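Local coordinates for gala protein type 1, 3 or 4 (Legionella pneumophila subsp. pneumophila, PDB 4XA9) that is a leucine-rich-repeat protein that probably binds small GTPases and may act as a GTPase activator, at residues 98-103 with 122-127; 201-206 with 227-232. All blocks are in the same frame, centred on the assembly; numbering follows the deposited sequence.

Contact 1 of 2, residues 98-103 with 122-127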
# COMPACT_ATOMS: atom_id res chain seq x y z
N VAL A 98 -12.27 -0.64 6.08
CA VAL A 98 -13.02 -0.30 4.87
C VAL A 98 -12.12 0.38 3.85
O VAL A 98 -12.60 1.14 3.01
CB VAL A 98 -14.22 0.64 5.17
CG1 VAL A 98 -15.32 -0.11 5.91
CG2 VAL A 98 -13.77 1.86 5.96
N SER A 99 -10.82 0.12 3.94
CA SER A 99 -9.85 0.74 3.04
C SER A 99 -10.19 0.44 1.58
O SER A 99 -10.75 -0.62 1.28
CB SER A 99 -8.44 0.26 3.37
OG SER A 99 -8.12 0.52 4.72
N PHE A 100 -9.88 1.37 0.68
CA PHE A 100 -10.07 1.17 -0.76
C PHE A 100 -11.50 0.80 -1.12
O PHE A 100 -11.74 -0.23 -1.75
CB PHE A 100 -9.11 0.10 -1.28
CG PHE A 100 -7.65 0.47 -1.13
CD1 PHE A 100 -6.97 0.21 0.04
CD2 PHE A 100 -6.98 1.09 -2.18
CE1 PHE A 100 -5.62 0.56 0.18
CE2 PHE A 100 -5.64 1.44 -2.05
CZ PHE A 100 -4.96 1.17 -0.87
N ASN A 101 -12.45 1.65 -0.73
CA ASN A 101 -13.86 1.41 -1.03
C ASN A 101 -14.59 2.65 -1.53
O ASN A 101 -15.80 2.64 -1.69
CB ASN A 101 -14.59 0.87 0.21
CG ASN A 101 -14.64 -0.63 0.24
OD1 ASN A 101 -15.41 -1.26 -0.49
ND2 ASN A 101 -13.84 -1.23 1.12
N GLU A 102 -13.83 3.73 -1.76
CA GLU A 102 -14.40 5.02 -2.15
C GLU A 102 -15.53 5.48 -1.22
O GLU A 102 -16.54 6.00 -1.70
CB GLU A 102 -14.91 4.95 -3.59
CG GLU A 102 -13.93 4.36 -4.58
CD GLU A 102 -14.42 4.43 -6.02
OE1 GLU A 102 -15.40 5.16 -6.28
OE2 GLU A 102 -13.84 3.75 -6.89
N ILE A 103 -15.37 5.29 0.09
CA ILE A 103 -16.46 5.65 0.99
C ILE A 103 -16.60 7.16 1.16
O ILE A 103 -17.66 7.65 1.49
CB ILE A 103 -16.30 5.00 2.39
CG1 ILE A 103 -15.16 5.66 3.17
CG2 ILE A 103 -16.11 3.49 2.28
CD1 ILE A 103 -15.09 5.20 4.62
N ALA A 122 -9.06 2.93 7.07
CA ALA A 122 -9.81 3.52 5.97
C ALA A 122 -8.86 4.14 4.96
O ALA A 122 -9.10 5.24 4.47
CB ALA A 122 -10.81 4.56 6.49
N LEU A 123 -7.78 3.43 4.66
CA LEU A 123 -6.79 3.89 3.70
C LEU A 123 -7.43 4.12 2.35
O LEU A 123 -8.34 3.38 1.96
CB LEU A 123 -5.64 2.88 3.56
CG LEU A 123 -4.67 2.64 4.71
CD1 LEU A 123 -5.33 1.89 5.86
CD2 LEU A 123 -3.46 1.85 4.21
N TYR A 124 -6.94 5.13 1.63
CA TYR A 124 -7.37 5.44 0.26
C TYR A 124 -8.89 5.38 0.06
O TYR A 124 -9.41 4.44 -0.52
CB TYR A 124 -6.69 4.50 -0.74
CG TYR A 124 -6.77 5.00 -2.16
CD1 TYR A 124 -5.98 6.07 -2.58
CD2 TYR A 124 -7.64 4.43 -3.09
CE1 TYR A 124 -6.06 6.56 -3.87
CE2 TYR A 124 -7.72 4.91 -4.39
CZ TYR A 124 -6.93 5.97 -4.77
OH TYR A 124 -6.99 6.46 -6.06
N ASN A 125 -9.59 6.40 0.53
CA ASN A 125 -11.04 6.41 0.43
C ASN A 125 -11.59 7.76 -0.01
O ASN A 125 -12.77 8.04 0.18
CB ASN A 125 -11.67 6.01 1.77
CG ASN A 125 -12.04 4.54 1.82
OD1 ASN A 125 -12.66 4.00 0.89
ND2 ASN A 125 -11.67 3.87 2.91
N LYS A 126 -10.73 8.58 -0.62
CA LYS A 126 -11.07 9.95 -0.99
C LYS A 126 -11.56 10.75 0.22
O LYS A 126 -12.41 11.64 0.08
CB LYS A 126 -12.12 9.98 -2.10
CG LYS A 126 -11.71 9.22 -3.35
CD LYS A 126 -12.79 9.26 -4.43
CE LYS A 126 -13.01 7.88 -5.04
NZ LYS A 126 -11.91 6.91 -4.71
N ILE A 127 -11.02 10.45 1.39
CA ILE A 127 -11.35 11.22 2.58
C ILE A 127 -10.56 12.53 2.57
O ILE A 127 -9.37 12.53 2.31
CB ILE A 127 -11.06 10.42 3.87
CG1 ILE A 127 -11.83 9.09 3.83
CG2 ILE A 127 -11.41 11.24 5.11
CD1 ILE A 127 -11.43 8.10 4.90
O HOH W 1 -11.20 4.45 -2.64

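Contact 2 of 2, residues 201-206 with 227-232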
# COMPACT_ATOMS: atom_id res chain seq x y z
N LYS A 201 11.44 21.72 10.98
CA LYS A 201 10.62 22.64 11.77
C LYS A 201 9.70 21.93 12.78
O LYS A 201 9.38 22.49 13.83
CB LYS A 201 9.76 23.51 10.85
CG LYS A 201 10.11 24.99 10.88
CD LYS A 201 8.87 25.85 10.65
CE LYS A 201 7.84 25.62 11.75
NZ LYS A 201 6.61 26.46 11.57
N SER A 202 9.26 20.72 12.46
CA SER A 202 8.36 20.01 13.36
C SER A 202 9.08 19.31 14.50
O SER A 202 8.46 18.95 15.50
CB SER A 202 7.54 18.97 12.60
OG SER A 202 6.71 19.57 11.62
N THR A 203 10.38 19.09 14.35
CA THR A 203 11.05 18.09 15.18
C THR A 203 11.21 18.53 16.63
O THR A 203 11.16 17.68 17.53
CB THR A 203 12.41 17.70 14.61
OG1 THR A 203 13.27 18.85 14.57
CG2 THR A 203 12.24 17.13 13.19
N LEU A 204 11.37 19.83 16.88
CA LEU A 204 11.46 20.32 18.25
C LEU A 204 10.18 19.96 19.00
O LEU A 204 10.22 19.50 20.14
CB LEU A 204 11.71 21.83 18.29
CG LEU A 204 11.62 22.45 19.68
CD1 LEU A 204 12.65 21.82 20.60
CD2 LEU A 204 11.80 23.97 19.63
N HIS A 205 9.04 20.14 18.35
CA HIS A 205 7.76 19.84 18.98
C HIS A 205 7.59 18.35 19.27
O HIS A 205 6.95 17.98 20.26
CB HIS A 205 6.61 20.35 18.11
CG HIS A 205 6.63 21.83 17.93
ND1 HIS A 205 6.07 22.70 18.83
CD2 HIS A 205 7.18 22.60 16.96
CE1 HIS A 205 6.25 23.94 18.42
NE2 HIS A 205 6.92 23.91 17.29
N PHE A 206 8.17 17.50 18.43
CA PHE A 206 8.14 16.06 18.70
C PHE A 206 9.17 15.70 19.78
O PHE A 206 8.97 14.76 20.54
CB PHE A 206 8.40 15.24 17.43
CG PHE A 206 7.22 15.17 16.48
CD1 PHE A 206 6.03 14.57 16.87
CD2 PHE A 206 7.32 15.69 15.20
CE1 PHE A 206 4.95 14.51 15.99
CE2 PHE A 206 6.25 15.63 14.33
CZ PHE A 206 5.06 15.04 14.73
N LYS A 227 16.92 14.96 12.82
CA LYS A 227 17.18 13.66 13.41
C LYS A 227 17.82 13.82 14.78
O LYS A 227 17.44 13.15 15.74
CB LYS A 227 18.09 12.83 12.50
CG LYS A 227 18.64 11.57 13.15
CD LYS A 227 19.58 10.83 12.19
CE LYS A 227 20.32 9.71 12.90
NZ LYS A 227 19.39 8.68 13.44
N LYS A 228 18.80 14.73 14.88
CA LYS A 228 19.47 14.95 16.15
C LYS A 228 18.48 15.40 17.22
O LYS A 228 18.49 14.91 18.34
CB LYS A 228 20.61 15.97 16.01
CG LYS A 228 21.33 16.22 17.31
CD LYS A 228 22.83 16.25 17.13
CE LYS A 228 23.35 14.93 16.61
NZ LYS A 228 24.83 14.92 16.50
N ILE A 229 17.59 16.33 16.85
CA ILE A 229 16.54 16.80 17.76
C ILE A 229 15.58 15.69 18.19
O ILE A 229 15.26 15.54 19.37
CB ILE A 229 15.72 17.93 17.11
CG1 ILE A 229 16.61 19.14 16.83
CG2 ILE A 229 14.55 18.34 18.01
CD1 ILE A 229 15.87 20.29 16.18
N LEU A 230 15.10 14.91 17.21
CA LEU A 230 14.17 13.82 17.49
C LEU A 230 14.78 12.80 18.44
O LEU A 230 14.09 12.27 19.32
CB LEU A 230 13.74 13.13 16.18
CG LEU A 230 12.83 13.93 15.24
CD1 LEU A 230 12.64 13.20 13.92
CD2 LEU A 230 11.48 14.21 15.88
N GLU A 231 16.07 12.53 18.29
CA GLU A 231 16.73 11.53 19.13
C GLU A 231 16.96 11.98 20.58
O GLU A 231 17.39 11.18 21.41
CB GLU A 231 18.06 11.12 18.49
CG GLU A 231 17.88 10.24 17.24
CD GLU A 231 19.19 9.78 16.62
OE1 GLU A 231 20.23 10.42 16.87
OE2 GLU A 231 19.17 8.79 15.86
N THR A 232 16.68 13.25 20.90
CA THR A 232 16.75 13.68 22.30
C THR A 232 15.54 13.16 23.09
O THR A 232 15.58 13.08 24.32
CB THR A 232 16.81 15.22 22.47
OG1 THR A 232 15.63 15.83 21.93
CG2 THR A 232 18.06 15.81 21.80

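Contact 1 of 2, residues 98-103 with 122-127
The side-chain oxygen of N125 is gripped by two backbone N-H groups of 98-103. N101 N lies 2.9 Å from N125 OD1, I103 N lies 3.1 Å from N125 OD1, and the two donors come from opposite faces of the carboxamide plane. The bond from I103 N is nearly straight, at 171°. The other end of the same amide donates: N125 ND2 reaches V98 O at 2.9 Å, with the acceptor close to the amide plane. Accepting and donating at once suits asparagine to a buried turn, where one carboxamide serves both peptide N-H groups and a peptide oxygen; this is the asparagine of the leucine-rich-repeat motif. I103 CG1 packs on N125 CG, adding apolar cover.

Beside it, F100 N donates to L123 O (2.8 Å) and L123 N to S99 OG (2.9 Å). The S99 hydroxyl also bonds D97. F100 and Y124 meet less as a ring stack than as a CH-pi contact: Y124 CB sits over one face of the F100 ring, 3.7 Å from its centroid, while the two rings are slid so far apart that they barely overlap. At the exposed border K126, bent at its last two torsions, runs beside E102, with NZ 3.3 Å from E102 CG; the opposite charges come near without forming a salt bridge. A water joins E102 N to Y124 O.

Asparagines repeat the arrangement along the solenoid: N101 bonds I74 and I79 in the preceding turn, and N148 bonds A122, N125 and I127 from the next. Y124 OH bonds the backbone of a chain of another protein. The two loops follow parallel strands 95-97 and 119-121 and lead into helices 104-113 and 129-135; V98 and I103 pack on helices 80-87 and 104-113.

Contact 2 of 2, residues 201-206 with 227-232
Successive helices on the convex side of a leucine-rich-repeat solenoid meet here, helix 203-207 against helix 224-230, by side-chain packing. T203, with the backbone of L204, meets I229 and L230, and T203 is central because its two branches serve different partners. Its OG1, placed between the backbone N and carbonyl carbon (chi1 62°), lies 3.4 Å from I229 CD1, a van der Waals contact for the oxygen, whose hydrogen-bonding partner is D200 O just before the segment. Its CB and CG2 turn to the leucine instead: T203 CB is 3.8 Å from L230 CD2, and CG2 touches L230 CG. Threonine suits the place, being small enough for the helices to come close, with a methyl for the apolar side and a hydroxyl that bonds the peptide oxygen three residues earlier.

I229 packs alongside with both arms of its beta-branched chain. While CD1 lies by the threonine hydroxyl, CG2 rests on the opposing backbone, 3.5 Å from T203 O and 3.7 Å from L204 CA. L230 reaches across with CD2, which meets F206 CB at 3.6 Å, whereas the F206 ring is directed away from 227-232. T232 OG1 and T232 N both bond I229 O, the hydroxyl at 2.6 Å.

Inward, F206 and L230 share L215 of strand 214-216, and L230 also packs on L241. On the other flank of helix 203-207, S202, H205 and F206 lie against helix 176-184, so that this helix is held between its two neighbours in the row.

Contacts 1 and 2 join adjacent turns of one solenoid at different levels: contact 1 links the loops that leave parallel strands, contact 2 the helices that follow such loops. They come in series along the chain, and do not touch; their centres are 31 Å apart and their nearest atoms about 19 Å. Contact 1 lies nearer the middle of the chain, about 9 Å from its centre, and contact 2 toward the C-terminal end, about 26 Å from it. Their chemistry also differs: contact 1 is dominated by amide and peptide hydrogen bonds, contact 2 by largely apolar packing. Of the two, contact 1 alone touches a neighbouring protein chain of the assembly.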